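Local structure of alcohol dehydrogenase (Thermus thermophilus, 2EIH) at residues Ser66-Ala71 with Leu139-Ala144; Val32-Ala37 with Glu123-Pro128; Val194-Gly199 with Leu210-Thr215; Asp168-Met173 with Phe190-Ile195. The protein probably oxidises alcohols with a nicotinamide cofactor, as a zinc-binding member of the medium-chain alcohol dehydrogenase family. All coordinates share one frame; numbering follows the deposited sequence.

Interaction 1 of 4, residues Ser66-Ala71 with Leu139-Ala144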
loop_
_atom_site.group_PDB
_atom_site.type_symbol
_atom_site.label_atom_id
_atom_site.label_comp_id
_atom_site.label_asym_id
_atom_site.label_seq_id
_atom_site.Cartn_x
_atom_site.Cartn_y
_atom_site.Cartn_z
ATOM N N SER A 66 0.412 17.052 30.319
ATOM C CA SER A 66 1.724 16.512 30.628
ATOM C C SER A 66 1.875 16.628 32.121
ATOM O O SER A 66 1.212 17.439 32.747
ATOM C CB SER A 66 2.834 17.289 29.908
ATOM O OG SER A 66 2.862 18.633 30.312
ATOM N N GLY A 67 2.740 15.809 32.695
ATOM C CA GLY A 67 2.927 15.877 34.119
ATOM C C GLY A 67 3.892 14.826 34.603
ATOM O O GLY A 67 4.701 14.295 33.836
ATOM N N VAL A 68 3.782 14.521 35.892
ATOM C CA VAL A 68 4.638 13.554 36.548
ATOM C C VAL A 68 3.797 12.442 37.141
ATOM O O VAL A 68 2.711 12.699 37.656
ATOM C CB VAL A 68 5.431 14.229 37.686
ATOM C CG1 VAL A 68 6.398 13.243 38.299
ATOM C CG2 VAL A 68 6.171 15.460 37.149
ATOM N N VAL A 69 4.288 11.209 37.069
ATOM C CA VAL A 69 3.550 10.079 37.632
ATOM C C VAL A 69 3.383 10.277 39.135
ATOM O O VAL A 69 4.364 10.496 39.852
ATOM C CB VAL A 69 4.280 8.740 37.425
ATOM C CG1 VAL A 69 3.522 7.631 38.150
ATOM C CG2 VAL A 69 4.399 8.427 35.945
ATOM N N ASP A 70 2.147 10.201 39.617
ATOM C CA ASP A 70 1.894 10.376 41.041
ATOM C C ASP A 70 1.797 9.033 41.739
ATOM O O ASP A 70 2.510 8.766 42.701
ATOM C CB ASP A 70 0.600 11.147 41.275
ATOM C CG ASP A 70 0.372 11.452 42.739
ATOM O OD1 ASP A 70 1.167 12.223 43.325
ATOM O OD2 ASP A 70 -0.601 10.913 43.306
ATOM N N ALA A 71 0.909 8.187 41.243
ATOM C CA ALA A 71 0.713 6.875 41.826
ATOM C C ALA A 71 0.256 5.943 40.723
ATOM O O ALA A 71 -0.333 6.387 39.734
ATOM C CB ALA A 71 -0.337 6.942 42.933
ATOM N N LEU A 139 12.129 19.275 26.552
ATOM C CA LEU A 139 10.980 20.188 26.527
ATOM C C LEU A 139 10.436 20.629 27.876
ATOM O O LEU A 139 10.610 19.938 28.886
ATOM C CB LEU A 139 9.815 19.567 25.759
ATOM C CG LEU A 139 9.927 19.280 24.262
ATOM C CD1 LEU A 139 8.559 18.839 23.790
ATOM C CD2 LEU A 139 10.393 20.513 23.498
ATOM N N SER A 140 9.770 21.783 27.893
ATOM C CA SER A 140 9.154 22.276 29.126
ATOM C C SER A 140 7.815 21.582 29.186
ATOM O O SER A 140 7.302 21.127 28.168
ATOM C CB SER A 140 8.895 23.770 29.060
ATOM O OG SER A 140 7.747 24.003 28.266
ATOM N N PHE A 141 7.232 21.510 30.368
ATOM C CA PHE A 141 5.937 20.859 30.485
ATOM C C PHE A 141 4.849 21.474 29.553
ATOM O O PHE A 141 4.013 20.740 29.018
ATOM C CB PHE A 141 5.502 20.865 31.953
ATOM C CG PHE A 141 6.205 19.829 32.793
ATOM C CD1 PHE A 141 5.913 18.476 32.642
ATOM C CD2 PHE A 141 7.156 20.203 33.739
ATOM C CE1 PHE A 141 6.555 17.524 33.426
ATOM C CE2 PHE A 141 7.802 19.251 34.524
ATOM C CZ PHE A 141 7.502 17.916 34.370
ATOM N N GLU A 142 4.870 22.791 29.329
ATOM C CA GLU A 142 3.863 23.417 28.462
ATOM C C GLU A 142 4.079 23.033 27.001
ATOM O O GLU A 142 3.125 22.940 26.231
ATOM C CB GLU A 142 3.884 24.946 28.581
ATOM C CG GLU A 142 3.542 25.480 29.967
ATOM C CD GLU A 142 4.723 25.458 30.926
ATOM O OE1 GLU A 142 5.743 24.805 30.611
ATOM O OE2 GLU A 142 4.627 26.108 31.991
ATOM N N GLU A 143 5.335 22.825 26.623
ATOM C CA GLU A 143 5.674 22.441 25.261
ATOM C C GLU A 143 5.229 20.989 25.049
ATOM O O GLU A 143 4.625 20.638 24.021
ATOM C CB GLU A 143 7.189 22.591 25.046
ATOM C CG GLU A 143 7.692 24.029 24.925
ATOM C CD GLU A 143 9.212 24.135 24.758
ATOM O OE1 GLU A 143 9.672 25.105 24.126
ATOM O OE2 GLU A 143 9.930 23.232 25.234
ATOM N N ALA A 144 5.500 20.150 26.048
ATOM C CA ALA A 144 5.120 18.740 25.996
ATOM C C ALA A 144 3.599 18.606 25.865
ATOM O O ALA A 144 3.105 17.924 24.953
ATOM C CB ALA A 144 5.610 18.028 27.244
#
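Ser66 and Phe141 meet where the N-terminal part of strand 64-72 runs against the first turn of helix 141-146. The polar part across the contact is one hydrogen bond, from Ser66 OG to Phe141 O at 2.7 Å. The donor approaches the carbonyl at a C=O...donor angle of 123° and stands 33° out of its plane. Ser66 reaches it with CB pointing toward the helix and OG lodged between the backbone N and the carbonyl carbon (chi1 62°).

The packing round the Phe141 ring follows the strand for three residues. Ser66 OG lies in the plane of the ring, at its edge beside CD1. Gly67 O comes next, 3.7 Å from Phe141 CE1 and also near the ring plane. The apolar touch is that of Val68 CG2, which approaches Phe141 CZ obliquely at 3.9 Å. Nearer the backbone, Ser66 CB packs on Ala144 CB at 3.9 Å. Outside the two segments, Lys135 makes a cation-pi contact with the same ring.

Ser140, the N-cap residue, and Glu143 form a capping box: Glu143 N donates to Ser140 OG at 3.1 Å, and Ser140 N to Glu143 OE2 at 3.0 Å.

The chemistry is that of a small, mixed interface. The short side chains of Ser66 and Ala144 are consistent with a close approach of strand and helix, the buried serine hydroxyl finds its acceptor in a helix carbonyl, and the ring edge meets two oxygens while the Val68 methyl comes in obliquely.

Interaction 2 of 4, residues Val32-Ala37 with Glu123-Pro128; sequences VRLKAA and EYVVLP
Tyr124 crosses the aliphatic part of Arg33 obliquely with its ring; the two are a non-hydrogen-bonded pair on adjacent antiparallel strands. From the base outward, Tyr124 CB lies 3.8 Å from Val32 O, and CD2 lies beside Arg33 CA. CE2 makes the tightest approach, 3.5 Å from Arg33 CG, and CZ rests near the same methylene. At the tip, Tyr124 OH sits 3.7 Å from Arg33 CD. Arg33 offers this flank because its CG is anti to the backbone N (chi1 -169°), and the chain then bends at chi3, leaving its guanidinium plane 63° from the ring. An alanine in place of Tyr124 would probably leave these methylenes without their aromatic partner and the arginine chain freer to turn.

Backbone bonds fix the register: Val32 N to Val125 O at 2.7 Å, its return bond from Val125 N to Val32 O, and Leu34 N to Glu123 O at 3.0 Å. A water donates to both Leu34 O and Glu123 O, closing the end of the pairing. On the face carrying Val32 and Val125, Leu34 CD1 reaches Val125 CG1 at 3.9 Å.

That face is completed by Ile87 of strand 84-91, which touches Leu34, Val125 and Leu127, while Asp70 of strand 64-72 touches Arg33 and Tyr124 in this GroES-like domain.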
loop_
_atom_site.group_PDB
_atom_site.type_symbol
_atom_site.label_atom_id
_atom_site.label_comp_id
_atom_site.label_asym_id
_atom_site.label_seq_id
_atom_site.Cartn_x
_atom_site.Cartn_y
_atom_site.Cartn_z
ATOM N N VAL A 32 -1.803 10.661 37.147
ATOM C CA VAL A 32 -0.765 11.607 36.802
ATOM C C VAL A 32 -0.994 12.943 37.495
ATOM O O VAL A 32 -2.121 13.428 37.569
ATOM C CB VAL A 32 -0.738 11.823 35.275
ATOM C CG1 VAL A 32 0.293 12.871 34.912
ATOM C CG2 VAL A 32 -0.439 10.505 34.579
ATOM N N ARG A 33 0.072 13.528 38.029
ATOM C CA ARG A 33 -0.042 14.838 38.641
ATOM C C ARG A 33 0.302 15.755 37.470
ATOM O O ARG A 33 1.447 15.775 37.004
ATOM C CB ARG A 33 0.970 14.988 39.763
ATOM C CG ARG A 33 0.757 16.204 40.635
ATOM C CD ARG A 33 1.637 16.119 41.863
ATOM N NE ARG A 33 3.056 16.297 41.546
ATOM C CZ ARG A 33 3.591 17.470 41.218
ATOM N NH1 ARG A 33 2.823 18.560 41.166
ATOM N NH2 ARG A 33 4.886 17.566 40.952
ATOM N N LEU A 34 -0.700 16.480 36.979
ATOM C CA LEU A 34 -0.544 17.375 35.828
ATOM C C LEU A 34 0.272 18.647 36.077
ATOM O O LEU A 34 0.268 19.205 37.170
ATOM C CB LEU A 34 -1.928 17.754 35.296
ATOM C CG LEU A 34 -2.717 16.579 34.706
ATOM C CD1 LEU A 34 -4.206 16.868 34.694
ATOM C CD2 LEU A 34 -2.206 16.288 33.310
ATOM N N LYS A 35 0.967 19.090 35.038
ATOM C CA LYS A 35 1.782 20.291 35.095
ATOM C C LYS A 35 1.238 21.311 34.097
ATOM O O LYS A 35 1.272 22.523 34.321
ATOM C CB LYS A 35 3.245 19.962 34.752
ATOM C CG LYS A 35 4.065 19.287 35.870
ATOM C CD LYS A 35 4.013 20.094 37.164
ATOM C CE LYS A 35 5.042 19.647 38.210
ATOM N NZ LYS A 35 6.402 20.241 38.015
ATOM N N ALA A 36 0.727 20.797 32.990
ATOM C CA ALA A 36 0.182 21.637 31.954
ATOM C C ALA A 36 -0.916 20.904 31.202
ATOM O O ALA A 36 -0.838 19.692 30.987
ATOM C CB ALA A 36 1.291 22.052 30.987
ATOM N N ALA A 37 -1.956 21.638 30.832
ATOM C CA ALA A 37 -3.053 21.076 30.062
ATOM C C ALA A 37 -3.182 21.996 28.865
ATOM O O ALA A 37 -3.329 23.215 29.017
ATOM C CB ALA A 37 -4.332 21.079 30.868
ATOM N N GLU A 123 -5.478 19.039 38.744
ATOM C CA GLU A 123 -4.156 18.726 39.254
ATOM C C GLU A 123 -3.834 17.242 39.127
ATOM O O GLU A 123 -2.689 16.849 39.260
ATOM C CB GLU A 123 -4.036 19.154 40.729
ATOM C CG GLU A 123 -4.173 20.654 40.986
ATOM C CD GLU A 123 -4.185 20.996 42.465
ATOM O OE1 GLU A 123 -4.988 20.396 43.214
ATOM O OE2 GLU A 123 -3.400 21.877 42.889
ATOM N N TYR A 124 -4.848 16.417 38.895
ATOM C CA TYR A 124 -4.637 14.983 38.761
ATOM C C TYR A 124 -5.605 14.362 37.775
ATOM O O TYR A 124 -6.719 14.842 37.589
ATOM C CB TYR A 124 -4.804 14.267 40.107
ATOM C CG TYR A 124 -3.878 14.750 41.182
ATOM C CD1 TYR A 124 -4.203 15.859 41.970
ATOM C CD2 TYR A 124 -2.659 14.106 41.410
ATOM C CE1 TYR A 124 -3.326 16.315 42.952
ATOM C CE2 TYR A 124 -1.783 14.562 42.388
ATOM C CZ TYR A 124 -2.126 15.663 43.156
ATOM O OH TYR A 124 -1.259 16.108 44.128
ATOM N N VAL A 125 -5.177 13.283 37.142
ATOM C CA VAL A 125 -6.037 12.611 36.204
ATOM C C VAL A 125 -5.598 11.157 36.196
ATOM O O VAL A 125 -4.420 10.848 36.356
ATOM C CB VAL A 125 -5.934 13.267 34.784
ATOM C CG1 VAL A 125 -4.574 12.986 34.170
ATOM C CG2 VAL A 125 -7.065 12.763 33.890
ATOM N N VAL A 126 -6.561 10.265 36.042
ATOM C CA VAL A 126 -6.272 8.850 36.034
ATOM C C VAL A 126 -6.632 8.274 34.692
ATOM O O VAL A 126 -7.761 8.439 34.229
ATOM C CB VAL A 126 -7.097 8.116 37.100
ATOM C CG1 VAL A 126 -7.101 6.624 36.818
ATOM C CG2 VAL A 126 -6.538 8.398 38.475
ATOM N N LEU A 127 -5.674 7.609 34.054
ATOM C CA LEU A 127 -5.940 6.979 32.762
ATOM C C LEU A 127 -5.198 5.651 32.639
ATOM O O LEU A 127 -4.338 5.334 33.463
ATOM C CB LEU A 127 -5.579 7.916 31.597
ATOM C CG LEU A 127 -4.260 8.666 31.481
ATOM C CD1 LEU A 127 -4.035 9.053 30.036
ATOM C CD2 LEU A 127 -4.281 9.895 32.366
ATOM N N PRO A 128 -5.542 4.838 31.628
ATOM C CA PRO A 128 -4.866 3.546 31.455
ATOM C C PRO A 128 -3.382 3.681 31.096
ATOM O O PRO A 128 -2.991 4.607 30.394
ATOM C CB PRO A 128 -5.687 2.870 30.355
ATOM C CG PRO A 128 -6.241 4.019 29.573
ATOM C CD PRO A 128 -6.629 5.009 30.647
HETATM O O HOH W 1 -0.861 19.112 39.831
#

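Interaction 3 of 4, residues Val194-Gly199 with Leu210-Thr215; sequences VIATAG and LGADET
Val194 is gripped at both its N-H and its carbonyl by the turn before strand 214-217 and the strand's first residue. Val194 N donates to Asp213 OD2 at 2.7 Å; OD2 accepts it on its anti lone pair, with a bend to 137° at the hydrogen. In the other direction, Glu214 N gives a bond of 3.0 Å to Val194 O, and Asp213 N adds a weak one to the same oxygen. Two residues further, Ala196 N donates to Glu214 O at 2.8 Å, the straighter bond of the parallel ladder at 164°.

Side chains fill the two faces. Ala196 CB touches Ala212 CB at 3.8 Å, with Val194 CG1 close by. On the other face the CG1 and CG2 branches of Ile195 both press on Glu214 CB, CG1 at 3.8 Å; beyond CB the Glu214 chain bends at chi2 and turns from Ile195.

What positions this shell lies behind it. Asp213 holds its CG anti to the carbonyl carbon (chi1 -57°), which turns the carboxylate back to the start of the neighbouring strand, where OD2 also forms a salt bridge with Lys188 of helix 180-189. An alanine in place of Asp213 would probably leave Val194 N without its acceptor and the Lys188 ammonium without its carboxylate partner. Gly211, at positive phi in a Schellman motif, ends helix 201-210 and turns the chain toward the sheet.

Strand 193-198, helix 201-210 and strand 214-217 thus make a beta-alpha-beta crossover, the repeating element of the Rossmann fold, here ending on the outermost strand of the parallel sheet within the chain.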
loop_
_atom_site.group_PDB
_atom_site.type_symbol
_atom_site.label_atom_id
_atom_site.label_comp_id
_atom_site.label_asym_id
_atom_site.label_seq_id
_atom_site.Cartn_x
_atom_site.Cartn_y
_atom_site.Cartn_z
ATOM N N VAL A 194 6.721 22.809 1.202
ATOM C CA VAL A 194 5.523 23.383 1.790
ATOM C C VAL A 194 5.195 24.807 1.414
ATOM O O VAL A 194 6.046 25.682 1.431
ATOM C CB VAL A 194 5.563 23.333 3.327
ATOM C CG1 VAL A 194 4.322 24.019 3.883
ATOM C CG2 VAL A 194 5.651 21.898 3.799
ATOM N N ILE A 195 3.934 25.016 1.081
ATOM C CA ILE A 195 3.431 26.326 0.756
ATOM C C ILE A 195 2.388 26.542 1.843
ATOM O O ILE A 195 1.445 25.761 1.948
ATOM C CB ILE A 195 2.744 26.359 -0.630
ATOM C CG1 ILE A 195 3.702 25.902 -1.717
ATOM C CG2 ILE A 195 2.272 27.749 -0.934
ATOM C CD1 ILE A 195 3.867 24.349 -1.819
ATOM N N ALA A 196 2.558 27.567 2.671
ATOM C CA ALA A 196 1.595 27.818 3.746
ATOM C C ALA A 196 0.806 29.107 3.525
ATOM O O ALA A 196 1.343 30.088 3.018
ATOM C CB ALA A 196 2.324 27.880 5.086
ATOM N N THR A 197 -0.466 29.102 3.904
ATOM C CA THR A 197 -1.296 30.289 3.749
ATOM C C THR A 197 -1.803 30.770 5.107
ATOM O O THR A 197 -2.092 29.961 5.999
ATOM C CB THR A 197 -2.517 30.031 2.835
ATOM O OG1 THR A 197 -3.418 29.115 3.470
ATOM C CG2 THR A 197 -2.073 29.452 1.500
ATOM N N ALA A 198 -1.893 32.088 5.262
ATOM C CA ALA A 198 -2.369 32.704 6.497
ATOM C C ALA A 198 -3.005 34.041 6.151
ATOM O O ALA A 198 -2.959 34.471 4.998
ATOM C CB ALA A 198 -1.218 32.908 7.467
ATOM N N GLY A 199 -3.592 34.697 7.148
ATOM C CA GLY A 199 -4.240 35.977 6.914
ATOM C C GLY A 199 -3.381 37.211 7.134
ATOM O O GLY A 199 -3.513 38.193 6.412
ATOM N N LEU A 210 9.029 28.070 10.406
ATOM C CA LEU A 210 8.716 26.687 10.759
ATOM C C LEU A 210 9.131 25.691 9.673
ATOM O O LEU A 210 9.179 24.476 9.913
ATOM C CB LEU A 210 7.218 26.559 11.040
ATOM C CG LEU A 210 6.811 26.211 12.474
ATOM C CD1 LEU A 210 7.573 27.057 13.476
ATOM C CD2 LEU A 210 5.309 26.416 12.617
ATOM N N GLY A 211 9.431 26.200 8.481
ATOM C CA GLY A 211 9.845 25.328 7.395
ATOM C C GLY A 211 9.079 25.556 6.107
ATOM O O GLY A 211 9.422 24.996 5.066
ATOM N N ALA A 212 8.030 26.370 6.170
ATOM C CA ALA A 212 7.239 26.665 4.981
ATOM C C ALA A 212 8.143 27.290 3.912
ATOM O O ALA A 212 8.731 28.360 4.116
ATOM C CB ALA A 212 6.102 27.610 5.331
ATOM N N ASP A 213 8.246 26.620 2.772
ATOM C CA ASP A 213 9.083 27.101 1.684
ATOM C C ASP A 213 8.490 28.304 0.951
ATOM O O ASP A 213 9.218 29.155 0.450
ATOM C CB ASP A 213 9.325 25.970 0.683
ATOM C CG ASP A 213 9.947 24.757 1.324
ATOM O OD1 ASP A 213 11.090 24.868 1.813
ATOM O OD2 ASP A 213 9.290 23.692 1.350
ATOM N N GLU A 214 7.167 28.368 0.905
ATOM C CA GLU A 214 6.479 29.438 0.210
ATOM C C GLU A 214 5.285 29.906 1.050
ATOM O O GLU A 214 4.745 29.145 1.855
ATOM C CB GLU A 214 6.007 28.911 -1.150
ATOM C CG GLU A 214 6.487 29.684 -2.381
ATOM C CD GLU A 214 7.978 29.972 -2.391
ATOM O OE1 GLU A 214 8.388 30.908 -1.671
ATOM O OE2 GLU A 214 8.737 29.267 -3.108
ATOM N N THR A 215 4.869 31.153 0.865
ATOM C CA THR A 215 3.741 31.686 1.617
ATOM C C THR A 215 2.743 32.413 0.729
ATOM O O THR A 215 3.117 33.041 -0.256
ATOM C CB THR A 215 4.222 32.645 2.725
ATOM O OG1 THR A 215 5.183 33.559 2.184
ATOM C CG2 THR A 215 4.859 31.859 3.864
#

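Interaction 4 of 4, residues Asp168-Met173 with Phe190-Ile195; sequences DDVLVM and FGARVI
Strands 169-172 and 193-198 pair as the two parallel strands of a Rossmann-fold beta-alpha-beta unit, with helix 180-189 as the crossover between them. The strand segments run 30° apart, laced by four backbone bonds that alternate direction: Arg193 N to Asp168 O at 2.8 Å, Val170 N to Arg193 O, Ile195 N to Val170 O, and Val172 N to Ile195 O.

The side chains of Asp169 and Arg193 lie side by side and point the same way. Asp169 OD2 takes Arg193 NE on its syn lone pair at 2.9 Å, and NH2 adds a weak bond to the same oxygen at 3.2 Å. OD2 alone thus takes both donors of this salt bridge, and the carboxylate and guanidinium planes are 84° apart. Both ends have further partners, Lys234 for Asp169 OD1 and Leu230 O for Arg193 NH2, so the ion pair is held from outside as well.

On the opposite face Val170 CG2 meets Ala192 CB at 3.3 Å, tighter than usual for two carbons, and Val172 CG2 packs on Val194 CG1 at 4.0 Å. Back on the salt-bridge face, Leu171 and Ile195 cross at about a right angle, Leu171 CD1 lying 4.2 Å from Ile195 CG2.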
loop_
_atom_site.group_PDB
_atom_site.type_symbol
_atom_site.label_atom_id
_atom_site.label_comp_id
_atom_site.label_asym_id
_atom_site.label_seq_id
_atom_site.Cartn_x
_atom_site.Cartn_y
_atom_site.Cartn_z
ATOM N N ASP A 168 6.881 16.249 -3.302
ATOM C CA ASP A 168 5.487 16.670 -3.222
ATOM C C ASP A 168 5.371 18.134 -2.868
ATOM O O ASP A 168 6.160 18.671 -2.085
ATOM C CB ASP A 168 4.731 15.925 -2.122
ATOM C CG ASP A 168 4.135 14.635 -2.594
ATOM O OD1 ASP A 168 4.266 14.322 -3.795
ATOM O OD2 ASP A 168 3.537 13.930 -1.762
ATOM N N ASP A 169 4.363 18.770 -3.439
ATOM C CA ASP A 169 4.069 20.149 -3.118
ATOM C C ASP A 169 2.889 20.050 -2.168
ATOM O O ASP A 169 1.781 19.689 -2.568
ATOM C CB ASP A 169 3.701 20.929 -4.373
ATOM C CG ASP A 169 4.915 21.508 -5.051
ATOM O OD1 ASP A 169 5.109 21.258 -6.259
ATOM O OD2 ASP A 169 5.684 22.229 -4.364
ATOM N N VAL A 170 3.146 20.327 -0.895
ATOM C CA VAL A 170 2.104 20.271 0.116
ATOM C C VAL A 170 1.619 21.685 0.444
ATOM O O VAL A 170 2.422 22.601 0.621
ATOM C CB VAL A 170 2.623 19.600 1.411
ATOM C CG1 VAL A 170 1.527 19.590 2.469
ATOM C CG2 VAL A 170 3.076 18.181 1.118
ATOM N N LEU A 171 0.304 21.863 0.493
ATOM C CA LEU A 171 -0.290 23.154 0.828
ATOM C C LEU A 171 -0.943 23.012 2.199
ATOM O O LEU A 171 -1.774 22.122 2.406
ATOM C CB LEU A 171 -1.345 23.555 -0.214
ATOM C CG LEU A 171 -2.252 24.770 0.070
ATOM C CD1 LEU A 171 -1.454 26.074 -0.017
ATOM C CD2 LEU A 171 -3.386 24.799 -0.944
ATOM N N VAL A 172 -0.544 23.869 3.136
ATOM C CA VAL A 172 -1.112 23.858 4.485
ATOM C C VAL A 172 -1.931 25.149 4.659
ATOM O O VAL A 172 -1.422 26.247 4.424
ATOM C CB VAL A 172 -0.010 23.832 5.562
ATOM C CG1 VAL A 172 -0.640 23.776 6.947
ATOM C CG2 VAL A 172 0.904 22.634 5.342
ATOM N N MET A 173 -3.187 25.015 5.079
ATOM C CA MET A 173 -4.067 26.162 5.266
ATOM C C MET A 173 -4.034 26.799 6.645
ATOM O O MET A 173 -3.920 26.115 7.668
ATOM C CB MET A 173 -5.512 25.775 4.938
ATOM C CG MET A 173 -5.767 25.400 3.500
ATOM S SD MET A 173 -5.555 26.789 2.373
ATOM C CE MET A 173 -7.249 27.456 2.355
ATOM N N PHE A 190 8.824 14.761 5.778
ATOM C CA PHE A 190 8.656 13.752 4.746
ATOM C C PHE A 190 9.106 14.168 3.345
ATOM O O PHE A 190 8.691 13.566 2.355
ATOM C CB PHE A 190 7.203 13.259 4.721
ATOM C CG PHE A 190 6.908 12.235 5.773
ATOM C CD1 PHE A 190 6.824 10.880 5.450
ATOM C CD2 PHE A 190 6.797 12.619 7.105
ATOM C CE1 PHE A 190 6.639 9.922 6.456
ATOM C CE2 PHE A 190 6.613 11.676 8.116
ATOM C CZ PHE A 190 6.535 10.320 7.795
ATOM N N GLY A 191 9.940 15.206 3.275
ATOM C CA GLY A 191 10.490 15.653 2.008
ATOM C C GLY A 191 9.676 16.506 1.065
ATOM O O GLY A 191 10.009 16.606 -0.114
ATOM N N ALA A 192 8.614 17.126 1.559
ATOM C CA ALA A 192 7.782 17.959 0.698
ATOM C C ALA A 192 8.259 19.406 0.636
ATOM O O ALA A 192 9.136 19.833 1.393
ATOM C CB ALA A 192 6.343 17.930 1.179
ATOM N N ARG A 193 7.677 20.147 -0.297
ATOM C CA ARG A 193 7.961 21.562 -0.461
ATOM C C ARG A 193 6.665 22.172 0.039
ATOM O O ARG A 193 5.621 22.050 -0.612
ATOM C CB ARG A 193 8.161 21.903 -1.930
ATOM C CG ARG A 193 9.078 23.080 -2.172
ATOM C CD ARG A 193 9.465 23.118 -3.631
ATOM N NE ARG A 193 8.319 23.496 -4.442
ATOM C CZ ARG A 193 7.999 24.756 -4.713
ATOM N NH1 ARG A 193 8.758 25.742 -4.242
ATOM N NH2 ARG A 193 6.910 25.033 -5.423
ATOM N N VAL A 194 6.721 22.809 1.202
ATOM C CA VAL A 194 5.523 23.383 1.790
ATOM C C VAL A 194 5.195 24.807 1.414
ATOM O O VAL A 194 6.046 25.682 1.431
ATOM C CB VAL A 194 5.563 23.333 3.327
ATOM C CG1 VAL A 194 4.322 24.019 3.883
ATOM C CG2 VAL A 194 5.651 21.898 3.799
ATOM N N ILE A 195 3.934 25.016 1.081
ATOM C CA ILE A 195 3.431 26.326 0.756
ATOM C C ILE A 195 2.388 26.542 1.843
ATOM O O ILE A 195 1.445 25.761 1.948
ATOM C CB ILE A 195 2.744 26.359 -0.630
ATOM C CG1 ILE A 195 3.702 25.902 -1.717
ATOM C CG2 ILE A 195 2.272 27.749 -0.934
ATOM C CD1 ILE A 195 3.867 24.349 -1.819
#

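From the N terminus, residues 32-37 come first and 66-71 next. Interaction 2 closes at 123-128 and interaction 1 at 139-144, so the two long loops cross. They also touch, since strands 29-38 and 64-72 are neighbours in one sheet and Phe141 packs on Lys35. Together they tie the strands of the GroES-like domain to one another and to helix 141-146. Interaction 4 then closes a short loop from 168-173 to 190-195, and interaction 3 starts on its second strand, sharing Val194 and Ile195, and closes at 210-215. These two tie three consecutive strands of the Rossmann sheet in series. The centres of interactions 2 and 3 lie about 35 Å apart.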